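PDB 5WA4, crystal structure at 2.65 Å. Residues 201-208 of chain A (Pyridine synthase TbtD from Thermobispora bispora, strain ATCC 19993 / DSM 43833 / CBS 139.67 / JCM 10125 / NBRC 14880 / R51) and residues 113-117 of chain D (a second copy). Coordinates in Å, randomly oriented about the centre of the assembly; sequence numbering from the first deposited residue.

Chain A 201-208: RRSDGVRL
Chain D 113-117: PLMPW

Two copies of one protein meet here without a hydrogen bond across the stretches; the polar chemistry lies within chain A, and chain D packs against it. In chain A, R202(A) to G205(A) form a type I beta turn, closed by G205(A) N to R202(A) O at 2.6 Å. A helix starts at G205(A), with L208(A) N bonded to D204(A) O at 2.9 Å. D204(A), chi1 p (60°), occupies the N-cap position but makes no capping bond. Its carboxylate instead bridges two arginines: R202(A) NE reaches D204(A) OD1 at 3.0 Å, and R207(A) NH2 reaches D204(A) OD2 at a very short 2.4 Å. R202(A) has chi1 to chi3 all t; R207(A) runs t, t, p.

Chain D is irregular, and its register begins with the CA atoms of P113(D) and S203(A) 6.5 Å apart. P113(D), phi/psi -69/125, points sideways and makes no close contact. L114(D), at -68/-29 with rotamer m, t, also points sideways; its CG lies 4.4 Å from S203(A) OG, a loose van der Waals approach of an aliphatic carbon to a small hydroxyl side chain.

M115(D) has the largest area covered by the other stretch, 67 Å². Extended at -146/161, it points toward chain A, its CA 6.6 Å from that of D204(A). With chi1 -71°, chi2 -148° and chi3 53°, the flexible thioether places M115(D) SD over one face of the R202(A) guanidinium, 3.7 Å from R202(A) NH2. Packing over the face is compatible with the in-plane bond from R202(A) NE to D204(A). M115(D) CB lies 4.0 Å from D204(A) OD1.

A cis peptide bond leads into P116(D), phi/psi -76/162. Proline lacks an amide hydrogen, so P116(D) N, 4.1 Å from D204(A) OD2, cannot donate to the carboxylate. The ring, C-gamma endo, instead sets P116(D) CD over one face of the R207(A) guanidinium, 3.8 Å from R207(A) NH2. W117(D), at -75/139 with chi1 -80° and chi2 13°, lies beyond contact.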

# COMPACT_ATOMS: atom_id res chain seq x y z
N ARG A 201 -17.40 0.42 6.25
CA ARG A 201 -17.01 1.71 5.67
C ARG A 201 -17.76 2.82 6.40
O ARG A 201 -17.90 3.94 5.93
CB ARG A 201 -17.27 1.67 4.13
CG ARG A 201 -17.76 2.95 3.43
CD ARG A 201 -18.55 2.63 2.18
NE ARG A 201 -19.26 3.78 1.61
CZ ARG A 201 -18.72 4.67 0.78
NH1 ARG A 201 -17.45 4.58 0.40
NH2 ARG A 201 -19.48 5.66 0.32
N ARG A 202 -18.21 2.55 7.61
CA ARG A 202 -19.10 3.50 8.24
C ARG A 202 -18.83 3.73 9.74
O ARG A 202 -19.11 2.86 10.57
CB ARG A 202 -20.54 3.05 8.00
CG ARG A 202 -21.53 3.92 8.66
CD ARG A 202 -22.83 4.00 7.93
NE ARG A 202 -23.73 4.68 8.85
CZ ARG A 202 -24.93 5.15 8.56
NH1 ARG A 202 -25.43 5.04 7.32
NH2 ARG A 202 -25.62 5.75 9.51
N SER A 203 -18.35 4.94 10.05
CA SER A 203 -17.83 5.34 11.36
C SER A 203 -18.69 4.96 12.56
O SER A 203 -18.23 5.04 13.70
CB SER A 203 -17.60 6.86 11.41
OG SER A 203 -16.47 7.27 10.65
N ASP A 204 -19.93 4.56 12.33
CA ASP A 204 -20.79 4.20 13.45
C ASP A 204 -21.43 2.84 13.20
O ASP A 204 -22.50 2.54 13.77
CB ASP A 204 -21.86 5.27 13.68
CG ASP A 204 -22.77 5.47 12.46
OD1 ASP A 204 -22.28 5.46 11.30
OD2 ASP A 204 -23.99 5.63 12.68
N GLY A 205 -20.76 2.04 12.37
CA GLY A 205 -21.13 0.66 12.13
C GLY A 205 -21.57 -0.11 13.37
O GLY A 205 -22.64 -0.72 13.39
N VAL A 206 -20.77 -0.06 14.44
CA VAL A 206 -21.10 -0.80 15.64
C VAL A 206 -22.49 -0.46 16.13
O VAL A 206 -23.32 -1.35 16.33
CB VAL A 206 -20.10 -0.54 16.74
CG1 VAL A 206 -20.49 -1.33 18.01
CG2 VAL A 206 -18.72 -0.89 16.26
N ARG A 207 -22.77 0.83 16.30
CA ARG A 207 -24.12 1.29 16.64
C ARG A 207 -25.17 0.88 15.56
O ARG A 207 -26.33 0.61 15.89
CB ARG A 207 -24.14 2.81 16.83
CG ARG A 207 -25.43 3.34 17.45
CD ARG A 207 -25.68 4.83 17.12
NE ARG A 207 -25.55 5.14 15.69
CZ ARG A 207 -26.55 5.35 14.83
NH1 ARG A 207 -27.83 5.30 15.21
NH2 ARG A 207 -26.26 5.61 13.56
N LEU A 208 -24.77 0.80 14.29
CA LEU A 208 -25.71 0.38 13.25
C LEU A 208 -26.07 -1.10 13.38
O LEU A 208 -27.26 -1.46 13.24
CB LEU A 208 -25.16 0.64 11.84
CG LEU A 208 -25.86 1.72 10.99
CD1 LEU A 208 -25.56 1.50 9.53
CD2 LEU A 208 -27.37 1.78 11.24
N PRO D 113 -17.97 11.91 15.11
CA PRO D 113 -18.82 10.94 14.42
C PRO D 113 -19.49 11.54 13.17
O PRO D 113 -20.16 12.57 13.30
CB PRO D 113 -19.85 10.57 15.49
CG PRO D 113 -19.98 11.81 16.33
CD PRO D 113 -18.60 12.47 16.32
N LEU D 114 -19.32 10.92 12.00
CA LEU D 114 -19.97 11.43 10.81
C LEU D 114 -21.46 11.25 10.92
O LEU D 114 -22.21 12.03 10.36
CB LEU D 114 -19.47 10.76 9.53
CG LEU D 114 -18.01 11.09 9.25
CD1 LEU D 114 -17.62 10.82 7.81
CD2 LEU D 114 -17.70 12.52 9.65
N MET D 115 -21.91 10.23 11.65
CA MET D 115 -23.35 10.00 11.77
C MET D 115 -23.71 9.46 13.15
O MET D 115 -22.84 8.97 13.87
CB MET D 115 -23.82 9.07 10.65
CG MET D 115 -23.81 9.73 9.26
SD MET D 115 -25.07 9.18 8.11
CE MET D 115 -26.56 9.42 9.08
N PRO D 116 -24.99 9.56 13.54
CA PRO D 116 -26.15 10.15 12.86
C PRO D 116 -26.16 11.67 12.88
O PRO D 116 -25.49 12.32 13.67
CB PRO D 116 -27.34 9.59 13.66
CG PRO D 116 -26.81 9.47 15.03
CD PRO D 116 -25.35 9.05 14.88
N TRP D 117 -26.95 12.24 11.98
CA TRP D 117 -26.98 13.67 11.81
C TRP D 117 -27.74 14.34 12.95
O TRP D 117 -28.79 13.86 13.38
CB TRP D 117 -27.64 14.06 10.48
CG TRP D 117 -26.79 13.95 9.26
CD1 TRP D 117 -25.58 13.33 9.13
CD2 TRP D 117 -27.11 14.49 7.98
NE1 TRP D 117 -25.13 13.46 7.84
CE2 TRP D 117 -26.05 14.16 7.12
CE3 TRP D 117 -28.18 15.22 7.48
CZ2 TRP D 117 -26.04 14.55 5.78
CZ3 TRP D 117 -28.17 15.60 6.15
CH2 TRP D 117 -27.10 15.27 5.32